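PDB 5OLC: galactonate dehydratase from Zobellia galactanivorans, which belongs to the enolase superfamily, pairing a mandelate racemase-like N-terminal domain with an enolase-type TIM-barrel domain in an eight-chain assembly. Local coordinates for residues A[12-17]-A[69-74]; A[44-49]-A[114-119]. All blocks are in the same frame, centred on the assembly; numbering follows the deposited sequence.

Contact 1 of 2, residues A[12-17]-A[69-74]; sequences KKIEPY and FFTPFL
Ile-14, on strand 11-22, outermost in its sheet within this chain, meets Thr-71 and Leu-74 in segment 69-74, which begins on helix 60-70. Its CD1 does most of the touching. With CG1 beside the backbone N (chi1 -54°), that methyl is carried out toward segment 69-74. Ile-14 CD1 lies 3.5 Å from Leu-74 CB. The distance from Ile-14 CD1 to Thr-71 CG2 is 3.8 Å. The Ile-14 and Thr-71 side chains reach for each other tip to tip, whereas Ile-14 and Leu-74 cross at about a right angle. Thr-71 also presents its hydroxyl, and Ile-14 CB sits 3.9 Å from Thr-71 OG1 without any polar link; that oxygen is instead hydrogen-bonded to Ile-67 O, four residues earlier. A backbone hydrogen bond from Leu-74 N to Thr-71 O, 3.1 Å long, ties together the two residues that receive the isoleucine.

The tight part of the contact centres on the buried Ile-14 and Leu-74, where Ile-14 also touches Val-42, Ile-44 and Ile-67, and Leu-74 reaches Leu-85 and Ile-109 of the next two helices. The other side of the strand is looser. Lys-12 and Lys-13 turn away into exposed positions, both facing Thr-45 in a classic beta bulge, and Glu-15 OE1 accepts a hydrogen bond from Tyr-17 OH at 2.8 Å, met from above the carboxylate plane. No hydrogen bond joins the two segments, so the first strand of the N-terminal domain is held to segment 69-74 by van der Waals contact.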
ATOM      1  N   LYS A  12      37.344  -7.964 -35.472  1.00 53.11           N
ATOM      2  CA  LYS A  12      37.875  -7.273 -36.650  1.00 54.21           C
ATOM      3  C   LYS A  12      36.727  -6.722 -37.541  1.00 60.11           C
ATOM      4  O   LYS A  12      36.828  -5.571 -37.994  1.00 60.18           O
ATOM      5  CB  LYS A  12      38.937  -8.085 -37.440  1.00 56.66           C
ATOM      6  CG  LYS A  12      38.451  -9.155 -38.420  1.00 67.07           C
ATOM      7  CD  LYS A  12      39.496  -9.396 -39.512  1.00 70.64           C
ATOM      8  CE  LYS A  12      39.024 -10.318 -40.615  1.00 83.51           C
ATOM      9  NZ  LYS A  12      39.072 -11.765 -40.240  1.00 95.50           N
ATOM     10  N   LYS A  13      35.623  -7.501 -37.728  1.00 56.39           N
ATOM     11  CA  LYS A  13      34.504  -7.051 -38.548  1.00 56.10           C
ATOM     12  C   LYS A  13      33.098  -7.574 -38.127  1.00 61.90           C
ATOM     13  O   LYS A  13      32.848  -8.791 -38.121  1.00 61.91           O
ATOM     14  CB  LYS A  13      34.771  -7.345 -40.049  1.00 57.55           C
ATOM     15  CG  LYS A  13      34.847  -8.813 -40.473  1.00 52.07           C
ATOM     16  CD  LYS A  13      35.558  -8.945 -41.810  1.00 56.34           C
ATOM     17  CE  LYS A  13      35.343 -10.286 -42.465  1.00 60.29           C
ATOM     18  NZ  LYS A  13      36.609 -10.866 -42.999  1.00 68.97           N
ATOM     19  N   ILE A  14      32.169  -6.613 -37.836  1.00 57.99           N
ATOM     20  CA  ILE A  14      30.745  -6.877 -37.551  1.00 56.96           C
ATOM     21  C   ILE A  14      30.014  -6.647 -38.893  1.00 57.60           C
ATOM     22  O   ILE A  14      30.170  -5.586 -39.494  1.00 56.13           O
ATOM     23  CB  ILE A  14      30.142  -6.004 -36.390  1.00 59.94           C
ATOM     24  CG1 ILE A  14      30.957  -6.117 -35.079  1.00 59.33           C
ATOM     25  CG2 ILE A  14      28.667  -6.378 -36.132  1.00 60.84           C
ATOM     26  CD1 ILE A  14      30.958  -4.873 -34.252  1.00 60.02           C
ATOM     27  N   GLU A  15      29.251  -7.651 -39.371  1.00 53.29           N
ATOM     28  CA  GLU A  15      28.557  -7.567 -40.659  1.00 52.23           C
ATOM     29  C   GLU A  15      27.052  -7.854 -40.587  1.00 54.73           C
ATOM     30  O   GLU A  15      26.642  -9.017 -40.647  1.00 52.98           O
ATOM     31  CB  GLU A  15      29.232  -8.463 -41.709  1.00 54.07           C
ATOM     32  CG  GLU A  15      30.511  -7.866 -42.287  1.00 71.21           C
ATOM     33  CD  GLU A  15      31.535  -8.814 -42.890  1.00 95.93           C
ATOM     34  OE1 GLU A  15      31.253 -10.029 -43.021  1.00 85.05           O
ATOM     35  OE2 GLU A  15      32.637  -8.328 -43.232  1.00 94.85           O
ATOM     36  N   PRO A  16      26.208  -6.790 -40.528  1.00 51.91           N
ATOM     37  CA  PRO A  16      24.752  -7.009 -40.525  1.00 51.34           C
ATOM     38  C   PRO A  16      24.179  -7.274 -41.922  1.00 54.20           C
ATOM     39  O   PRO A  16      24.593  -6.648 -42.884  1.00 53.20           O
ATOM     40  CB  PRO A  16      24.213  -5.731 -39.892  1.00 53.50           C
ATOM     41  CG  PRO A  16      25.237  -4.670 -40.212  1.00 57.55           C
ATOM     42  CD  PRO A  16      26.546  -5.344 -40.469  1.00 53.41           C
ATOM     43  N   TYR A  17      23.265  -8.233 -42.037  1.00 52.52           N
ATOM     44  CA  TYR A  17      22.640  -8.590 -43.308  1.00 53.70           C
ATOM     45  C   TYR A  17      21.144  -8.636 -43.158  1.00 58.39           C
ATOM     46  O   TYR A  17      20.643  -9.359 -42.293  1.00 57.60           O
ATOM     47  CB  TYR A  17      23.118  -9.951 -43.834  1.00 56.26           C
ATOM     48  CG  TYR A  17      24.621 -10.108 -43.935  1.00 60.82           C
ATOM     49  CD1 TYR A  17      25.338  -9.505 -44.967  1.00 63.67           C
ATOM     50  CD2 TYR A  17      25.321 -10.913 -43.042  1.00 61.88           C
ATOM     51  CE1 TYR A  17      26.722  -9.656 -45.075  1.00 64.81           C
ATOM     52  CE2 TYR A  17      26.705 -11.076 -43.142  1.00 63.05           C
ATOM     53  CZ  TYR A  17      27.402 -10.444 -44.161  1.00 70.11           C
ATOM     54  OH  TYR A  17      28.767 -10.576 -44.272  1.00 68.95           O
ATOM     55  N   PHE A  69      25.441   1.481 -35.593  1.00 47.30           N
ATOM     56  CA  PHE A  69      25.643   2.513 -34.574  1.00 46.43           C
ATOM     57  C   PHE A  69      26.685   2.089 -33.551  1.00 49.92           C
ATOM     58  O   PHE A  69      27.551   2.893 -33.214  1.00 47.83           O
ATOM     59  CB  PHE A  69      24.313   2.934 -33.903  1.00 47.33           C
ATOM     60  CG  PHE A  69      24.496   3.827 -32.692  1.00 47.73           C
ATOM     61  CD1 PHE A  69      24.783   5.183 -32.840  1.00 49.14           C
ATOM     62  CD2 PHE A  69      24.404   3.308 -31.407  1.00 48.89           C
ATOM     63  CE1 PHE A  69      24.979   5.999 -31.720  1.00 49.19           C
ATOM     64  CE2 PHE A  69      24.592   4.126 -30.293  1.00 50.28           C
ATOM     65  CZ  PHE A  69      24.882   5.462 -30.456  1.00 47.54           C
ATOM     66  N   PHE A  70      26.599   0.832 -33.076  1.00 48.55           N
ATOM     67  CA  PHE A  70      27.514   0.262 -32.080  1.00 48.98           C
ATOM     68  C   PHE A  70      28.810  -0.242 -32.662  1.00 54.80           C
ATOM     69  O   PHE A  70      29.778  -0.399 -31.908  1.00 56.79           O
ATOM     70  CB  PHE A  70      26.859  -0.896 -31.305  1.00 50.71           C
ATOM     71  CG  PHE A  70      25.579  -0.537 -30.590  1.00 52.50           C
ATOM     72  CD1 PHE A  70      25.580   0.387 -29.548  1.00 54.54           C
ATOM     73  CD2 PHE A  70      24.373  -1.136 -30.945  1.00 54.90           C
ATOM     74  CE1 PHE A  70      24.403   0.722 -28.896  1.00 55.36           C
ATOM     75  CE2 PHE A  70      23.196  -0.804 -30.290  1.00 57.53           C
ATOM     76  CZ  PHE A  70      23.220   0.118 -29.266  1.00 55.59           C
ATOM     77  N   THR A  71      28.830  -0.548 -33.981  1.00 49.65           N
ATOM     78  CA  THR A  71      29.992  -1.138 -34.648  1.00 47.99           C
ATOM     79  C   THR A  71      31.248  -0.313 -34.367  1.00 50.99           C
ATOM     80  O   THR A  71      32.174  -0.945 -33.879  1.00 50.50           O
ATOM     81  CB  THR A  71      29.711  -1.447 -36.115  1.00 46.40           C
ATOM     82  OG1 THR A  71      28.652  -2.402 -36.161  1.00 37.83           O
ATOM     83  CG2 THR A  71      30.900  -2.045 -36.822  1.00 43.40           C
ATOM     84  N   PRO A  72      31.299   1.043 -34.475  1.00 49.26           N
ATOM     85  CA  PRO A  72      32.558   1.763 -34.144  1.00 49.28           C
ATOM     86  C   PRO A  72      33.171   1.483 -32.765  1.00 54.37           C
ATOM     87  O   PRO A  72      34.402   1.369 -32.695  1.00 53.41           O
ATOM     88  CB  PRO A  72      32.186   3.238 -34.291  1.00 50.76           C
ATOM     89  CG  PRO A  72      31.094   3.235 -35.293  1.00 55.71           C
ATOM     90  CD  PRO A  72      30.299   1.978 -35.035  1.00 51.48           C
ATOM     91  N   PHE A  73      32.334   1.340 -31.689  1.00 51.24           N
ATOM     92  CA  PHE A  73      32.796   1.098 -30.304  1.00 51.22           C
ATOM     93  C   PHE A  73      32.943  -0.390 -29.919  1.00 54.15           C
ATOM     94  O   PHE A  73      33.081  -0.713 -28.728  1.00 51.55           O
ATOM     95  CB  PHE A  73      31.914   1.816 -29.267  1.00 53.73           C
ATOM     96  CG  PHE A  73      30.921   2.825 -29.774  1.00 56.76           C
ATOM     97  CD1 PHE A  73      31.278   4.161 -29.924  1.00 60.64           C
ATOM     98  CD2 PHE A  73      29.612   2.457 -30.042  1.00 60.41           C
ATOM     99  CE1 PHE A  73      30.352   5.101 -30.371  1.00 61.82           C
ATOM    100  CE2 PHE A  73      28.683   3.400 -30.480  1.00 63.86           C
ATOM    101  CZ  PHE A  73      29.062   4.714 -30.653  1.00 61.81           C
ATOM    102  N   LEU A  74      32.913  -1.293 -30.919  1.00 51.28           N
ATOM    103  CA  LEU A  74      33.044  -2.728 -30.672  1.00 50.80           C
ATOM    104  C   LEU A  74      34.275  -3.352 -31.342  1.00 57.35           C
ATOM    105  O   LEU A  74      34.763  -4.392 -30.893  1.00 58.23           O
ATOM    106  CB  LEU A  74      31.769  -3.492 -31.085  1.00 49.50           C
ATOM    107  CG  LEU A  74      30.518  -3.349 -30.242  1.00 51.53           C
ATOM    108  CD1 LEU A  74      29.438  -4.221 -30.774  1.00 51.34           C
ATOM    109  CD2 LEU A  74      30.747  -3.721 -28.805  1.00 49.92           C
TER

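Contact 2 of 2, residues A[44-49]-A[114-119]; sequences ITLDDG and WDIKGK
Ile-116, on helix 101-120, projects its side chain between Ile-44 and Leu-46, two residues on the same face of strand 36-46. Ile-116 CD1 lies 3.9 Å from Ile-44 CB and equally far from Leu-46 CD2. On the second branch, Ile-116 CG2 packs 3.8 Å from Leu-46 CD1. The two arms of the isoleucine thus divide the work: CD1 spans both strand residues and CG2 meets the leucine alone. The long arm is nearly extended (chi2 168°), which brings Ile-116 CD1 to 3.5 Å from Ile-44 O. Ile-44 and Ile-116 cross at about a right angle; Leu-46 runs more slantwise over the helix side chain.

Around this first shell, Ile-44 continues along the helix onto Ile-109 and Ala-112, and Leu-46 touches Leu-120 and Ala-79. The strand is paired by backbone hydrogen bonding between Ile-44 and Gly-52 of strand 51-56. Beyond Leu-46 the chain reverses in a type I turn, closed by Gly-49 N bonding to Leu-46 O at 2.9 Å. On the helix, Asp-115 OD2 and Lys-119 NZ form a salt bridge of 3.2 Å, one turn apart. Both ends have second partners on strand 51-56: Asp-115 OD2 accepts from Trp-53 N, and Lys-119 NZ donates to Tyr-51 O. Aliphatic branches therefore pack the middle strand of the three-stranded sheet against a helix of the mandelate racemase-type N-terminal domain, while the neighbouring charged pair adds polar links from that helix to the next strand.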
ATOM      1  N   ILE A  44      29.824 -11.563 -36.547  1.00 52.46           N
ATOM      2  CA  ILE A  44      30.963 -10.898 -35.930  1.00 52.19           C
ATOM      3  C   ILE A  44      32.106 -11.854 -36.150  1.00 57.18           C
ATOM      4  O   ILE A  44      31.982 -13.042 -35.841  1.00 57.27           O
ATOM      5  CB  ILE A  44      30.777 -10.531 -34.425  1.00 54.67           C
ATOM      6  CG1 ILE A  44      29.497  -9.691 -34.212  1.00 54.16           C
ATOM      7  CG2 ILE A  44      32.038  -9.789 -33.884  1.00 54.79           C
ATOM      8  CD1 ILE A  44      28.927  -9.752 -32.888  1.00 54.71           C
ATOM      9  N   THR A  45      33.198 -11.344 -36.732  1.00 54.02           N
ATOM     10  CA  THR A  45      34.401 -12.126 -36.980  1.00 53.38           C
ATOM     11  C   THR A  45      35.603 -11.455 -36.281  1.00 54.08           C
ATOM     12  O   THR A  45      35.795 -10.231 -36.337  1.00 49.74           O
ATOM     13  CB  THR A  45      34.628 -12.478 -38.488  1.00 66.11           C
ATOM     14  OG1 THR A  45      35.663 -11.666 -39.038  1.00 72.01           O
ATOM     15  CG2 THR A  45      33.353 -12.403 -39.353  1.00 62.88           C
ATOM     16  N   LEU A  46      36.395 -12.308 -35.611  1.00 52.32           N
ATOM     17  CA  LEU A  46      37.591 -11.946 -34.862  1.00 52.22           C
ATOM     18  C   LEU A  46      38.813 -11.892 -35.783  1.00 55.78           C
ATOM     19  O   LEU A  46      38.763 -12.434 -36.900  1.00 55.63           O
ATOM     20  CB  LEU A  46      37.820 -12.974 -33.743  1.00 52.59           C
ATOM     21  CG  LEU A  46      36.661 -13.266 -32.750  1.00 57.87           C
ATOM     22  CD1 LEU A  46      37.126 -14.194 -31.647  1.00 57.72           C
ATOM     23  CD2 LEU A  46      36.082 -11.984 -32.139  1.00 59.86           C
ATOM     24  N   ASP A  47      39.927 -11.260 -35.304  1.00 50.44           N
ATOM     25  CA  ASP A  47      41.196 -11.159 -36.040  1.00 49.22           C
ATOM     26  C   ASP A  47      41.649 -12.544 -36.543  1.00 53.37           C
ATOM     27  O   ASP A  47      42.166 -12.657 -37.650  1.00 54.19           O
ATOM     28  CB  ASP A  47      42.311 -10.560 -35.154  1.00 51.07           C
ATOM     29  CG  ASP A  47      42.166  -9.131 -34.656  1.00 65.52           C
ATOM     30  OD1 ASP A  47      41.339  -8.378 -35.219  1.00 67.65           O
ATOM     31  OD2 ASP A  47      42.925  -8.746 -33.742  1.00 72.67           O
ATOM     32  N   ASP A  48      41.428 -13.591 -35.730  1.00 50.10           N
ATOM     33  CA  ASP A  48      41.767 -14.999 -35.981  1.00 49.79           C
ATOM     34  C   ASP A  48      40.727 -15.760 -36.845  1.00 52.36           C
ATOM     35  O   ASP A  48      40.793 -16.984 -36.944  1.00 54.01           O
ATOM     36  CB  ASP A  48      41.991 -15.718 -34.640  1.00 51.47           C
ATOM     37  CG  ASP A  48      40.897 -15.390 -33.667  1.00 69.51           C
ATOM     38  OD1 ASP A  48      39.767 -15.821 -33.895  1.00 71.81           O
ATOM     39  OD2 ASP A  48      41.141 -14.558 -32.755  1.00 78.44           O
ATOM     40  N   GLY A  49      39.797 -15.048 -37.458  1.00 45.85           N
ATOM     41  CA  GLY A  49      38.822 -15.686 -38.327  1.00 46.23           C
ATOM     42  C   GLY A  49      37.751 -16.537 -37.678  1.00 51.66           C
ATOM     43  O   GLY A  49      37.076 -17.320 -38.364  1.00 50.20           O
ATOM     44  N   TRP A 114      28.073 -15.017 -28.136  1.00 48.00           N
ATOM     45  CA  TRP A 114      27.811 -16.259 -27.422  1.00 48.85           C
ATOM     46  C   TRP A 114      28.110 -17.430 -28.339  1.00 55.92           C
ATOM     47  O   TRP A 114      28.511 -18.483 -27.836  1.00 58.43           O
ATOM     48  CB  TRP A 114      26.377 -16.302 -26.859  1.00 47.86           C
ATOM     49  CG  TRP A 114      26.251 -15.684 -25.490  1.00 48.56           C
ATOM     50  CD1 TRP A 114      25.886 -14.405 -25.202  1.00 51.21           C
ATOM     51  CD2 TRP A 114      26.575 -16.300 -24.237  1.00 48.68           C
ATOM     52  NE1 TRP A 114      25.967 -14.181 -23.850  1.00 50.56           N
ATOM     53  CE2 TRP A 114      26.399 -15.324 -23.232  1.00 52.50           C
ATOM     54  CE3 TRP A 114      27.016 -17.587 -23.862  1.00 50.43           C
ATOM     55  CZ2 TRP A 114      26.587 -15.609 -21.867  1.00 52.26           C
ATOM     56  CZ3 TRP A 114      27.216 -17.866 -22.514  1.00 52.30           C
ATOM     57  CH2 TRP A 114      27.018 -16.879 -21.533  1.00 52.95           C
ATOM     58  N   ASP A 115      27.977 -17.242 -29.688  1.00 51.79           N
ATOM     59  CA  ASP A 115      28.339 -18.265 -30.679  1.00 51.14           C
ATOM     60  C   ASP A 115      29.851 -18.296 -30.734  1.00 54.13           C
ATOM     61  O   ASP A 115      30.412 -19.384 -30.648  1.00 54.80           O
ATOM     62  CB  ASP A 115      27.750 -17.978 -32.070  1.00 53.51           C
ATOM     63  CG  ASP A 115      27.703 -19.178 -33.014  1.00 67.22           C
ATOM     64  OD1 ASP A 115      27.671 -20.336 -32.518  1.00 66.00           O
ATOM     65  OD2 ASP A 115      27.649 -18.960 -34.251  1.00 77.91           O
ATOM     66  N   ILE A 116      30.511 -17.099 -30.778  1.00 49.72           N
ATOM     67  CA  ILE A 116      31.966 -16.921 -30.746  1.00 49.71           C
ATOM     68  C   ILE A 116      32.536 -17.611 -29.524  1.00 54.88           C
ATOM     69  O   ILE A 116      33.384 -18.469 -29.693  1.00 55.50           O
ATOM     70  CB  ILE A 116      32.393 -15.422 -30.802  1.00 53.76           C
ATOM     71  CG1 ILE A 116      32.372 -14.869 -32.254  1.00 54.86           C
ATOM     72  CG2 ILE A 116      33.775 -15.186 -30.149  1.00 54.44           C
ATOM     73  CD1 ILE A 116      32.484 -13.338 -32.384  1.00 59.36           C
ATOM     74  N   LYS A 117      32.058 -17.269 -28.308  1.00 52.77           N
ATOM     75  CA  LYS A 117      32.520 -17.826 -27.027  1.00 53.01           C
ATOM     76  C   LYS A 117      32.395 -19.322 -26.985  1.00 56.75           C
ATOM     77  O   LYS A 117      33.333 -19.995 -26.557  1.00 58.17           O
ATOM     78  CB  LYS A 117      31.732 -17.223 -25.879  1.00 56.32           C
ATOM     79  CG  LYS A 117      32.568 -16.413 -24.893  1.00 63.04           C
ATOM     80  CD  LYS A 117      31.672 -15.686 -23.857  1.00 55.29           C
ATOM     81  CE  LYS A 117      30.676 -16.597 -23.168  1.00 44.31           C
ATOM     82  NZ  LYS A 117      31.268 -17.932 -22.819  1.00 54.14           N
ATOM     83  N   GLY A 118      31.259 -19.826 -27.462  1.00 51.82           N
ATOM     84  CA  GLY A 118      30.992 -21.252 -27.564  1.00 52.15           C
ATOM     85  C   GLY A 118      32.050 -21.945 -28.398  1.00 56.81           C
ATOM     86  O   GLY A 118      32.682 -22.904 -27.941  1.00 57.40           O
ATOM     87  N   LYS A 119      32.295 -21.403 -29.603  1.00 51.37           N
ATOM     88  CA  LYS A 119      33.321 -21.878 -30.525  1.00 50.20           C
ATOM     89  C   LYS A 119      34.725 -21.783 -29.850  1.00 52.09           C
ATOM     90  O   LYS A 119      35.371 -22.814 -29.645  1.00 51.29           O
ATOM     91  CB  LYS A 119      33.245 -21.096 -31.856  1.00 52.03           C
ATOM     92  CG  LYS A 119      32.012 -21.457 -32.711  1.00 58.64           C
ATOM     93  CD  LYS A 119      31.727 -20.413 -33.814  1.00 58.43           C
ATOM     94  CE  LYS A 119      30.872 -20.922 -34.953  1.00 49.72           C
ATOM     95  NZ  LYS A 119      30.284 -19.824 -35.754  1.00 57.25           N
TER

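Overall arrangement
From the N terminus, strand 11-22 supplies the first half of contact 1, and strand 36-46 then runs back antiparallel to it and supplies the first half of contact 2. After strand 51-56 the chain enters helix 60-70, and segment 69-74 closes contact 1; it passes through helix 82-93 before helix 101-120 closes contact 2. The two closures therefore cross rather than nest. Their centres lie about 13 Å apart, joined through the pairing of strands 11-22 and 36-46. Together they fasten neighbouring strands of the three-stranded antiparallel sheet within the mandelate racemase-type N-terminal domain: strand 11-22 to segment 69-74, and strand 36-46 to helix 101-120.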